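Local atomic coordinates of Uly1 (Catenovulum maritimum, PDB entry 7DRQ), a protein that probably cleaves the algal polysaccharide ulvan, as a calcium-binding lyase of polysaccharide lyase family 24. Residues Leu76-Thr81 with Lys85-Glu90; Met62-Gly67 with Tyr457-Glu462; Phe277-Asn282 with Val327-Asp332; Phe294-Asp299 with Thr305-Tyr310. One frame throughout, in Å; residues are numbered along the deposited sequence.

Contact 1: Leu76-Thr81 with Lys85-Glu90; sequences LTRYNT and KSVTIE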
# COMPACT_ATOMS: atom_id res chain seq x y z
N LEU A 76 -5.16 -15.47 6.02
CA LEU A 76 -3.77 -15.51 5.59
C LEU A 76 -3.52 -16.85 4.91
O LEU A 76 -3.69 -17.90 5.52
CB LEU A 76 -2.82 -15.32 6.79
CG LEU A 76 -1.35 -15.57 6.44
CD1 LEU A 76 -0.87 -14.57 5.38
CD2 LEU A 76 -0.46 -15.52 7.69
N THR A 77 -3.15 -16.80 3.63
CA THR A 77 -2.88 -18.00 2.83
C THR A 77 -1.40 -18.07 2.52
O THR A 77 -0.76 -17.06 2.22
CB THR A 77 -3.67 -17.97 1.51
OG1 THR A 77 -5.07 -17.95 1.79
CG2 THR A 77 -3.35 -19.21 0.66
N ARG A 78 -0.84 -19.27 2.61
CA ARG A 78 0.56 -19.49 2.25
C ARG A 78 0.61 -20.55 1.17
O ARG A 78 0.16 -21.68 1.38
CB ARG A 78 1.38 -19.93 3.47
CG ARG A 78 2.87 -20.05 3.17
CD ARG A 78 3.63 -20.64 4.36
NE ARG A 78 3.29 -22.05 4.55
CZ ARG A 78 3.79 -22.82 5.51
NH1 ARG A 78 4.68 -22.32 6.39
NH2 ARG A 78 3.41 -24.09 5.61
N TYR A 79 1.15 -20.18 0.01
CA TYR A 79 1.36 -21.09 -1.11
C TYR A 79 2.83 -21.52 -1.14
O TYR A 79 3.73 -20.67 -1.06
CB TYR A 79 0.97 -20.42 -2.43
CG TYR A 79 1.43 -21.18 -3.65
CD1 TYR A 79 0.75 -22.30 -4.09
CD2 TYR A 79 2.56 -20.78 -4.36
CE1 TYR A 79 1.17 -23.01 -5.20
CE2 TYR A 79 2.99 -21.49 -5.49
CZ TYR A 79 2.28 -22.61 -5.90
OH TYR A 79 2.71 -23.31 -7.01
N ASN A 80 3.06 -22.83 -1.25
CA ASN A 80 4.42 -23.37 -1.28
C ASN A 80 4.78 -23.60 -2.74
O ASN A 80 4.18 -24.45 -3.40
CB ASN A 80 4.50 -24.66 -0.46
CG ASN A 80 5.93 -25.17 -0.32
OD1 ASN A 80 6.78 -24.97 -1.19
ND2 ASN A 80 6.21 -25.85 0.79
N THR A 81 5.74 -22.82 -3.24
CA THR A 81 6.13 -22.93 -4.65
C THR A 81 6.80 -24.26 -4.97
O THR A 81 6.88 -24.62 -6.14
CB THR A 81 7.08 -21.79 -5.03
OG1 THR A 81 8.30 -21.91 -4.27
CG2 THR A 81 6.43 -20.43 -4.75
N LYS A 85 1.16 -26.64 -3.01
CA LYS A 85 0.07 -26.71 -2.05
C LYS A 85 -0.09 -25.40 -1.29
O LYS A 85 0.87 -24.63 -1.14
CB LYS A 85 0.28 -27.86 -1.06
CG LYS A 85 0.66 -29.16 -1.76
CD LYS A 85 -0.57 -30.01 -2.09
CE LYS A 85 -0.27 -31.02 -3.19
NZ LYS A 85 -0.30 -30.42 -4.57
N SER A 86 -1.30 -25.17 -0.79
CA SER A 86 -1.62 -23.96 -0.04
C SER A 86 -2.32 -24.34 1.25
O SER A 86 -3.01 -25.37 1.34
CB SER A 86 -2.52 -23.02 -0.85
OG SER A 86 -1.92 -22.69 -2.09
N VAL A 87 -2.13 -23.50 2.26
CA VAL A 87 -2.79 -23.62 3.56
C VAL A 87 -3.23 -22.23 3.99
O VAL A 87 -2.52 -21.24 3.76
CB VAL A 87 -1.87 -24.27 4.61
CG1 VAL A 87 -0.52 -23.57 4.65
CG2 VAL A 87 -2.52 -24.29 5.99
N THR A 88 -4.39 -22.14 4.62
CA THR A 88 -4.96 -20.85 5.00
C THR A 88 -5.29 -20.84 6.49
O THR A 88 -5.70 -21.86 7.05
CB THR A 88 -6.20 -20.55 4.14
OG1 THR A 88 -5.78 -20.37 2.78
CG2 THR A 88 -6.91 -19.28 4.59
N ILE A 89 -5.11 -19.68 7.11
CA ILE A 89 -5.45 -19.47 8.52
C ILE A 89 -6.57 -18.45 8.58
O ILE A 89 -6.48 -17.38 7.95
CB ILE A 89 -4.24 -18.96 9.33
CG1 ILE A 89 -3.12 -20.01 9.37
CG2 ILE A 89 -4.69 -18.58 10.74
CD1 ILE A 89 -1.85 -19.49 10.09
N GLU A 90 -7.62 -18.77 9.32
CA GLU A 90 -8.71 -17.83 9.58
C GLU A 90 -8.47 -17.13 10.91
O GLU A 90 -8.31 -17.79 11.94
CB GLU A 90 -10.06 -18.53 9.59
CG GLU A 90 -11.21 -17.62 9.96
CD GLU A 90 -12.50 -18.37 10.24
OE1 GLU A 90 -12.65 -19.49 9.71
OE2 GLU A 90 -13.34 -17.85 10.99

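Contact 2: Met62-Gly67 with Tyr457-Glu462; sequences MTWYRG and YYYLLE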
# COMPACT_ATOMS: atom_id res chain seq x y z
N MSE A 62 -0.29 -14.46 1.19
CA MSE A 62 -1.33 -13.58 0.65
C MSE A 62 -2.46 -13.38 1.65
O MSE A 62 -2.94 -14.34 2.24
CB MSE A 62 -1.88 -14.16 -0.65
CG MSE A 62 -0.85 -14.25 -1.75
SE MSE A 62 -1.56 -15.31 -3.25
CE MSE A 62 -1.10 -17.10 -2.64
N THR A 63 -2.87 -12.14 1.83
CA THR A 63 -3.96 -11.81 2.74
C THR A 63 -5.22 -11.46 1.95
O THR A 63 -5.16 -11.07 0.78
CB THR A 63 -3.61 -10.64 3.65
OG1 THR A 63 -3.47 -9.45 2.87
CG2 THR A 63 -2.30 -10.91 4.41
N TRP A 64 -6.36 -11.58 2.62
CA TRP A 64 -7.66 -11.27 2.05
C TRP A 64 -8.69 -11.35 3.16
O TRP A 64 -8.50 -12.07 4.14
CB TRP A 64 -8.02 -12.22 0.89
CG TRP A 64 -7.84 -13.71 1.19
CD1 TRP A 64 -6.66 -14.39 1.32
CD2 TRP A 64 -8.88 -14.69 1.33
NE1 TRP A 64 -6.90 -15.73 1.55
CE2 TRP A 64 -8.25 -15.94 1.57
CE3 TRP A 64 -10.28 -14.64 1.30
CZ2 TRP A 64 -8.97 -17.11 1.77
CZ3 TRP A 64 -10.99 -15.81 1.49
CH2 TRP A 64 -10.34 -17.03 1.72
N TYR A 65 -9.77 -10.58 3.00
CA TYR A 65 -10.99 -10.80 3.77
C TYR A 65 -11.86 -11.81 3.04
O TYR A 65 -11.93 -11.80 1.81
CB TYR A 65 -11.77 -9.50 3.93
CG TYR A 65 -11.12 -8.46 4.80
CD1 TYR A 65 -11.19 -8.54 6.19
CD2 TYR A 65 -10.45 -7.39 4.23
CE1 TYR A 65 -10.60 -7.58 6.98
CE2 TYR A 65 -9.85 -6.43 5.02
CZ TYR A 65 -9.94 -6.53 6.39
OH TYR A 65 -9.35 -5.56 7.15
N ARG A 66 -12.53 -12.68 3.81
CA ARG A 66 -13.40 -13.71 3.25
C ARG A 66 -14.86 -13.23 3.22
O ARG A 66 -15.34 -12.61 4.17
CB ARG A 66 -13.29 -14.99 4.07
CG ARG A 66 -14.13 -16.15 3.51
CD ARG A 66 -13.92 -17.42 4.32
NE ARG A 66 -14.46 -17.24 5.66
CZ ARG A 66 -14.16 -18.00 6.71
NH1 ARG A 66 -13.33 -19.03 6.57
NH2 ARG A 66 -14.71 -17.73 7.89
N GLY A 67 -15.57 -13.54 2.11
CA GLY A 67 -16.96 -13.17 2.01
C GLY A 67 -17.88 -14.25 2.58
O GLY A 67 -17.44 -15.33 2.95
N TYR A 457 4.87 -11.73 -9.22
CA TYR A 457 3.80 -12.42 -8.51
C TYR A 457 2.57 -11.55 -8.63
O TYR A 457 2.52 -10.45 -8.05
CB TYR A 457 4.20 -12.66 -7.04
CG TYR A 457 5.35 -13.63 -6.93
CD1 TYR A 457 6.66 -13.22 -7.19
CD2 TYR A 457 5.13 -14.98 -6.62
CE1 TYR A 457 7.72 -14.11 -7.12
CE2 TYR A 457 6.19 -15.89 -6.56
CZ TYR A 457 7.48 -15.44 -6.81
OH TYR A 457 8.53 -16.33 -6.74
N TYR A 458 1.61 -11.99 -9.43
CA TYR A 458 0.43 -11.19 -9.76
C TYR A 458 -0.76 -11.79 -9.02
O TYR A 458 -1.16 -12.91 -9.31
CB TYR A 458 0.18 -11.16 -11.27
CG TYR A 458 -0.45 -9.90 -11.79
CD1 TYR A 458 -0.88 -8.89 -10.94
CD2 TYR A 458 -0.62 -9.71 -13.17
CE1 TYR A 458 -1.45 -7.73 -11.43
CE2 TYR A 458 -1.19 -8.57 -13.67
CZ TYR A 458 -1.61 -7.58 -12.81
OH TYR A 458 -2.17 -6.45 -13.35
N TYR A 459 -1.31 -11.02 -8.09
CA TYR A 459 -2.39 -11.46 -7.21
C TYR A 459 -3.65 -10.83 -7.77
O TYR A 459 -3.79 -9.60 -7.75
CB TYR A 459 -2.06 -11.02 -5.78
CG TYR A 459 -2.95 -11.49 -4.66
CD1 TYR A 459 -3.95 -12.43 -4.85
CD2 TYR A 459 -2.79 -10.96 -3.38
CE1 TYR A 459 -4.77 -12.85 -3.79
CE2 TYR A 459 -3.59 -11.36 -2.33
CZ TYR A 459 -4.58 -12.29 -2.53
OH TYR A 459 -5.35 -12.65 -1.44
N LEU A 460 -4.56 -11.65 -8.27
CA LEU A 460 -5.56 -11.19 -9.23
C LEU A 460 -6.98 -11.54 -8.81
O LEU A 460 -7.23 -12.63 -8.30
CB LEU A 460 -5.28 -11.83 -10.60
CG LEU A 460 -4.00 -11.37 -11.29
CD1 LEU A 460 -3.49 -12.45 -12.24
CD2 LEU A 460 -4.23 -10.05 -12.04
N LEU A 461 -7.91 -10.62 -9.04
CA LEU A 461 -9.35 -10.85 -8.88
C LEU A 461 -9.95 -11.22 -10.24
O LEU A 461 -9.83 -10.45 -11.20
CB LEU A 461 -10.04 -9.61 -8.32
CG LEU A 461 -11.57 -9.61 -8.25
CD1 LEU A 461 -12.06 -10.61 -7.24
CD2 LEU A 461 -12.08 -8.21 -7.89
N GLU A 462 -10.59 -12.38 -10.32
CA GLU A 462 -11.16 -12.80 -11.60
C GLU A 462 -12.40 -11.98 -11.93
O GLU A 462 -13.23 -11.70 -11.06
CB GLU A 462 -11.51 -14.29 -11.58
CG GLU A 462 -12.08 -14.81 -12.92
CD GLU A 462 -12.11 -16.35 -12.99
OE1 GLU A 462 -12.52 -16.98 -11.99
OE2 GLU A 462 -11.71 -16.92 -14.03

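Contact 3: Phe277-Asn282 with Val327-Asp332; sequences FQRRFN and VMRPGD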
# COMPACT_ATOMS: atom_id res chain seq x y z
N PHE A 277 6.63 11.23 -2.98
CA PHE A 277 5.31 11.64 -2.51
C PHE A 277 4.86 12.91 -3.21
O PHE A 277 5.65 13.60 -3.86
CB PHE A 277 5.29 11.84 -0.97
CG PHE A 277 6.19 12.94 -0.48
CD1 PHE A 277 7.52 12.67 -0.15
CD2 PHE A 277 5.70 14.23 -0.29
CE1 PHE A 277 8.35 13.68 0.33
CE2 PHE A 277 6.53 15.25 0.20
CZ PHE A 277 7.85 14.97 0.51
N GLN A 278 3.57 13.19 -3.09
CA GLN A 278 2.99 14.48 -3.41
C GLN A 278 2.38 15.07 -2.14
O GLN A 278 2.18 14.38 -1.15
CB GLN A 278 1.94 14.35 -4.54
CG GLN A 278 2.54 13.63 -5.75
CD GLN A 278 1.66 13.67 -6.99
OE1 GLN A 278 0.72 12.87 -7.13
NE2 GLN A 278 1.96 14.59 -7.90
N ARG A 279 2.09 16.36 -2.19
CA ARG A 279 1.70 17.11 -1.00
C ARG A 279 0.27 17.60 -1.16
O ARG A 279 -0.15 17.97 -2.26
CB ARG A 279 2.66 18.29 -0.78
CG ARG A 279 2.10 19.39 0.13
CD ARG A 279 3.09 20.56 0.30
NE ARG A 279 3.31 21.26 -0.96
CZ ARG A 279 4.35 22.07 -1.19
NH1 ARG A 279 5.24 22.28 -0.23
NH2 ARG A 279 4.47 22.70 -2.36
N ARG A 280 -0.52 17.57 -0.08
CA ARG A 280 -1.80 18.25 -0.08
C ARG A 280 -1.70 19.41 0.90
O ARG A 280 -1.52 19.19 2.10
CB ARG A 280 -2.97 17.34 0.29
CG ARG A 280 -4.32 18.07 0.16
CD ARG A 280 -5.53 17.17 0.47
NE ARG A 280 -5.63 16.03 -0.44
CZ ARG A 280 -6.62 15.14 -0.42
NH1 ARG A 280 -7.62 15.28 0.44
NH2 ARG A 280 -6.62 14.12 -1.26
N PHE A 281 -1.83 20.61 0.43
CA PHE A 281 -1.73 21.77 1.27
C PHE A 281 -3.09 22.31 1.73
O PHE A 281 -3.14 23.00 2.66
CB PHE A 281 -1.07 22.93 0.51
CG PHE A 281 0.28 23.34 0.98
CD1 PHE A 281 0.56 23.50 2.29
CD2 PHE A 281 1.27 23.66 0.08
CE1 PHE A 281 1.79 23.88 2.71
CE2 PHE A 281 2.51 24.08 0.49
CZ PHE A 281 2.77 24.19 1.83
N ASN A 282 -4.14 22.01 1.00
CA ASN A 282 -5.46 22.52 1.32
C ASN A 282 -5.48 24.04 1.36
O ASN A 282 -6.23 24.64 2.14
CB ASN A 282 -5.99 21.95 2.63
CG ASN A 282 -5.97 20.44 2.65
OD1 ASN A 282 -6.80 19.78 2.00
ND2 ASN A 282 -5.01 19.88 3.38
N VAL A 327 11.05 17.46 -6.92
CA VAL A 327 11.60 17.01 -8.20
C VAL A 327 10.88 17.65 -9.39
O VAL A 327 11.47 17.83 -10.46
CB VAL A 327 11.60 15.47 -8.33
CG1 VAL A 327 12.47 14.82 -7.26
CG2 VAL A 327 10.17 14.91 -8.30
N MSE A 328 9.60 17.99 -9.23
CA MSE A 328 8.78 18.44 -10.37
C MSE A 328 7.50 19.11 -9.88
O MSE A 328 7.00 18.76 -8.81
CB MSE A 328 8.46 17.25 -11.30
CG MSE A 328 8.06 17.59 -12.77
SE MSE A 328 6.15 17.86 -13.10
CE MSE A 328 5.46 16.20 -12.15
N ARG A 329 6.97 20.09 -10.62
CA ARG A 329 5.71 20.72 -10.23
C ARG A 329 4.66 20.30 -11.24
O ARG A 329 4.63 20.85 -12.34
CB ARG A 329 5.85 22.24 -10.22
CG ARG A 329 6.90 22.80 -9.27
CD ARG A 329 6.33 23.02 -7.89
NE ARG A 329 7.25 23.84 -7.11
CZ ARG A 329 7.29 23.86 -5.78
NH1 ARG A 329 6.45 23.10 -5.08
NH2 ARG A 329 8.18 24.62 -5.16
N PRO A 330 3.78 19.34 -10.92
CA PRO A 330 2.82 18.88 -11.96
C PRO A 330 1.85 19.95 -12.42
O PRO A 330 1.29 19.83 -13.53
CB PRO A 330 2.08 17.72 -11.27
CG PRO A 330 2.95 17.30 -10.14
CD PRO A 330 3.74 18.51 -9.71
N GLY A 331 1.62 21.00 -11.62
CA GLY A 331 0.81 22.13 -12.09
C GLY A 331 1.36 22.73 -13.38
O GLY A 331 0.59 23.27 -14.19
N ASP A 332 2.69 22.66 -13.58
CA ASP A 332 3.32 23.11 -14.79
C ASP A 332 2.74 22.44 -16.03
O ASP A 332 2.88 22.99 -17.13
CB ASP A 332 4.82 22.80 -14.72
CG ASP A 332 5.47 23.53 -13.63
OD1 ASP A 332 4.72 24.32 -12.97
OD2 ASP A 332 6.73 23.57 -13.51

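Contact 4: Phe294-Asp299 with Thr305-Tyr310; sequences FYAYSD and TQWKNY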
# COMPACT_ATOMS: atom_id res chain seq x y z
N PHE A 294 7.69 14.96 -5.08
CA PHE A 294 8.81 15.05 -4.15
C PHE A 294 9.48 13.68 -4.00
O PHE A 294 8.84 12.64 -4.17
CB PHE A 294 8.33 15.56 -2.79
CG PHE A 294 7.55 16.85 -2.87
CD1 PHE A 294 8.19 18.07 -2.80
CD2 PHE A 294 6.16 16.83 -3.04
CE1 PHE A 294 7.47 19.27 -2.90
CE2 PHE A 294 5.44 18.00 -3.14
CZ PHE A 294 6.10 19.23 -3.06
N TYR A 295 10.76 13.71 -3.63
CA TYR A 295 11.53 12.48 -3.51
C TYR A 295 12.72 12.73 -2.59
O TYR A 295 13.35 13.79 -2.65
CB TYR A 295 12.02 12.00 -4.88
CG TYR A 295 13.17 11.00 -4.89
CD1 TYR A 295 12.94 9.65 -4.64
CD2 TYR A 295 14.46 11.40 -5.22
CE1 TYR A 295 13.98 8.73 -4.69
CE2 TYR A 295 15.51 10.50 -5.25
CZ TYR A 295 15.26 9.17 -4.98
OH TYR A 295 16.30 8.27 -5.04
N ALA A 296 13.02 11.75 -1.74
CA ALA A 296 14.22 11.81 -0.92
C ALA A 296 14.69 10.39 -0.66
O ALA A 296 13.91 9.44 -0.75
CB ALA A 296 13.97 12.55 0.40
N TYR A 297 15.97 10.24 -0.31
CA TYR A 297 16.50 8.92 -0.01
C TYR A 297 17.46 9.03 1.16
O TYR A 297 18.00 10.10 1.44
CB TYR A 297 17.20 8.29 -1.23
CG TYR A 297 18.45 9.02 -1.66
CD1 TYR A 297 19.69 8.70 -1.12
CD2 TYR A 297 18.39 10.03 -2.61
CE1 TYR A 297 20.83 9.37 -1.51
CE2 TYR A 297 19.53 10.71 -3.00
CZ TYR A 297 20.74 10.38 -2.45
OH TYR A 297 21.88 11.05 -2.84
N SER A 298 17.65 7.91 1.85
CA SER A 298 18.53 7.86 3.01
C SER A 298 19.77 7.03 2.68
O SER A 298 19.66 5.94 2.10
CB SER A 298 17.81 7.26 4.22
OG SER A 298 18.74 7.02 5.27
N ASP A 299 20.94 7.54 3.04
CA ASP A 299 22.18 6.79 2.91
C ASP A 299 22.47 5.96 4.15
O ASP A 299 23.48 5.27 4.20
CB ASP A 299 23.34 7.75 2.60
CG ASP A 299 23.39 8.14 1.13
OD1 ASP A 299 22.91 7.34 0.30
OD2 ASP A 299 23.88 9.25 0.78
N THR A 305 18.91 8.45 9.49
CA THR A 305 19.68 9.67 9.25
C THR A 305 20.09 9.74 7.79
O THR A 305 19.72 8.88 6.98
CB THR A 305 20.90 9.73 10.17
OG1 THR A 305 21.81 8.69 9.81
CG2 THR A 305 20.48 9.55 11.62
N GLN A 306 20.87 10.77 7.44
CA GLN A 306 21.50 10.87 6.12
C GLN A 306 20.48 10.95 5.00
O GLN A 306 20.66 10.36 3.93
CB GLN A 306 22.44 9.69 5.88
CG GLN A 306 23.59 9.57 6.88
CD GLN A 306 24.47 8.39 6.56
OE1 GLN A 306 25.01 8.29 5.45
NE2 GLN A 306 24.60 7.47 7.51
N TRP A 307 19.39 11.67 5.24
CA TRP A 307 18.37 11.86 4.22
C TRP A 307 18.76 12.98 3.27
O TRP A 307 19.24 14.04 3.69
CB TRP A 307 17.02 12.17 4.86
CG TRP A 307 16.31 10.93 5.32
CD1 TRP A 307 16.39 10.35 6.55
CD2 TRP A 307 15.43 10.11 4.54
NE1 TRP A 307 15.60 9.22 6.59
CE2 TRP A 307 15.00 9.05 5.37
CE3 TRP A 307 14.95 10.18 3.22
CZ2 TRP A 307 14.12 8.06 4.93
CZ3 TRP A 307 14.06 9.19 2.78
CH2 TRP A 307 13.67 8.14 3.63
N LYS A 308 18.54 12.74 1.97
CA LYS A 308 19.00 13.63 0.92
C LYS A 308 17.93 13.78 -0.16
O LYS A 308 17.09 12.90 -0.33
CB LYS A 308 20.30 13.11 0.29
CG LYS A 308 21.31 12.64 1.33
CD LYS A 308 22.73 12.83 0.87
CE LYS A 308 23.70 12.64 2.04
NZ LYS A 308 24.45 11.37 1.93
N ASN A 309 17.98 14.89 -0.88
CA ASN A 309 17.11 15.04 -2.04
C ASN A 309 17.79 14.46 -3.27
O ASN A 309 18.89 13.89 -3.19
CB ASN A 309 16.69 16.51 -2.22
CG ASN A 309 17.86 17.43 -2.53
OD1 ASN A 309 18.92 17.00 -2.98
ND2 ASN A 309 17.65 18.73 -2.31
N TYR A 310 17.15 14.58 -4.44
CA TYR A 310 17.67 13.87 -5.60
C TYR A 310 19.03 14.40 -6.03
O TYR A 310 19.80 13.66 -6.65
CB TYR A 310 16.69 13.92 -6.77
CG TYR A 310 16.78 15.17 -7.63
CD1 TYR A 310 16.10 16.34 -7.28
CD2 TYR A 310 17.52 15.18 -8.81
CE1 TYR A 310 16.18 17.48 -8.06
CE2 TYR A 310 17.60 16.30 -9.60
CZ TYR A 310 16.93 17.45 -9.23
OH TYR A 310 17.03 18.55 -10.04
O HOH W 1 14.41 15.41 -4.53
O HOH W 2 21.92 12.21 -5.26

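Contact 1: Leu76-Thr81 with Lys85-Glu90
A beta hairpin at the edge of a propeller blade pairs L76, R78 and N80 with I89, V87 and K85, and it illustrates how an edge strand is fastened by main chain and side chains together. The strands run antiparallel. L76 and I89 form a hydrogen-bonded pair, with L76 N to I89 O at 3.0 Å and I89 N to L76 O at 2.8 Å. R78 and V87 repeat the pattern, R78 N to V87 O at 2.8 Å and V87 N to R78 O at 3.1 Å. Near the turn, N80 N gives an almost straight bond (171°) to K85 O.

T77 and T88 form a non-hydrogen-bonded pair between L76-I89 and R78-V87, where their hydroxyls supply a side-chain link: T77 OG1 and T88 OG1 lie 2.7 Å apart in a hydrogen bond. Both oxygens stand anti to their own carbonyl carbons (chi1 -62° and -66°), which turns them toward each other over one face of the sheet. T77 OG1 is also bonded to W64 NE1 on the preceding strand, so this buried oxygen ties three successive strands together.

On the face carrying R78 and V87 the two side chains run side by side, V87 CG1 being 4.1 Å from R78 NH2. The guanidinium continues past the valine to D162, with which it makes a salt bridge, and to the carbonyl oxygens of A158 and V160. On the T77 face, S86 OG approaches the edge of the Y79 ring, in its plane, 3.4 Å from CD1.

Contact 2: Met62-Gly67 with Tyr457-Glu462
The phenol ring of Y459 meets M62 with a face and T63 with an edge, so a single side chain serves two quite different interactions. M62, a selenomethionine, crosses the tyrosine obliquely. Its SE atom sits 4.1 Å from the centroid of the Y459 ring and only 12° off the normal, a Met-aromatic contact in selenium form. The rest of the side chain follows the same face: M62 CG makes a CH-pi contact, and M62 CB rests 3.7 Å from Y459 CE2.

With CG anti to the backbone N (chi1 -173°), Y459 carries its hydroxyl across to the other strand. There Y459 OH donates to T63 O at 2.7 Å. The acceptor lies at the ring edge, in the ring plane, yet the hydroxyl stands 54° out of the plane of the T63 carbonyl and does not sit on a lone pair. The W64 and Y459 side chains cross at about a right angle, W64 CD1 coming within 3.5 Å of Y459 OH. All four residues are buried.

Strands 59-65 and 455-462 belong to different sheets of the beta-propeller; their segments 62-65 and 457-462 run in the same sense, with axes no closer than 10.1 Å. Strand 3-15, part of the same sheet as 455-462, adds V10 against M62 and T11 against W64. Strand 444-452 places I448 against Y459, and the hydroxyl of T63 turns instead to I111 O.

Contact 3: Phe277-Asn282 with Val327-Asp332
R279 brings its guanidinium up to the edge of the R329 guanidinium, with R279 NH2 3.4 Å from R329 NH1 and the two planes only 20° apart. Both nitrogens are donors, so they do not bond to each other; the acidic groups beside them probably offset the like charges. R329 NH2 makes a salt bridge with D323, whose other carboxylate oxygen forms a long, weak ion pair with R279 NH2. The stronger partner of R279 NH2 is D291.

R279 is placed by a bend at chi3 (65°) and by its neighbour two residues on. The F281 ring covers one face of the guanidinium, its CE2 above the centre, while R279 CD lies over the rim of the F281 ring. R329 points away from the other segment at its start and bends at chi2 (-88°) to return to it.

The second point of touch is smaller. The amide end of Q278 meets the proline ring of P330, NE2 to CG 3.7 Å, while NE2 itself is hydrogen-bonded to G292 O. P330 begins a short 3-10 segment, in which D332 N bonds to R329 O at 2.9 Å.

Strands 272-280 and 326-328 both pair with strand 290-298, so the contact reaches across that middle strand within one propeller sheet. It lies near a calcium site: the R279 side chain is about 10 Å from the ion. With D291 and D323 close by, the positive charge of the two arginines is probably balanced locally, and their close approach is consistent with D323 pairing with both, though weakly with R279.

Contact 4: Phe294-Asp299 with Thr305-Tyr310
S298 OG is gripped twice: it donates to T305 O at 2.7 Å, nearly in line with the carbonyl, and is also hydrogen-bonded to D300 N in the loop of this beta hairpin. With OG anti to the backbone N (chi1 171°), the hydroxyl reaches T305 O while CB stays over the five-membered ring of W307, 3.7 Å from the centroid, in a CH-pi contact. The indole extends beyond it, CE3 packing on A296 CB, and W307 NE1 is bonded to G303 O.

One step further, Y297 and K308 form the hydrogen-bonded pair, Y297 N to K308 O at 2.9 Å and K308 N to Y297 O at 2.7 Å. D299 N adds a bond to Q306 O nearer the turn. On the face carrying Y297, the CB of K308 lies 4.2 Å from the centroid of the Y297 ring, over its face but offset toward the rim. The phenol hydroxyl is linked through a water to Y310 O, the water lying 2.7 Å from Y297 OH. Y310 CB meets the edge of the Y295 ring.

K308 NZ and D299 OD2 form a salt bridge, though the modelled 2.5 Å separation is doubtfully short. D299 OD1 has a second cation in K272, on the neighbouring strand 272-280. Even with the first length uncertain, the two lysines would probably stabilise the charged carboxylate, which stands at the end of strand 290-298.

Overall arrangement
Contacts 1 and 4 are hairpins of consecutive strands, partly buried and rich in main-chain bonds, and they lie about 38 Å apart between centres, on opposite sides of the propeller's centre. Contacts 2 and 3 are buried and led by side chains: contact 2 joins two sheets through an aromatic ring, whereas contact 3 stays within one sheet and combines two close arginines with an amide-proline touch. Strands 59-65 and 73-80 are neighbours, so contacts 1 and 2 share a blade and touch. Contacts 3 and 4 likewise meet along strand 290-298, where F277 O receives F294 N. Contact 2, closing the longest loop, encloses the other three along the chain.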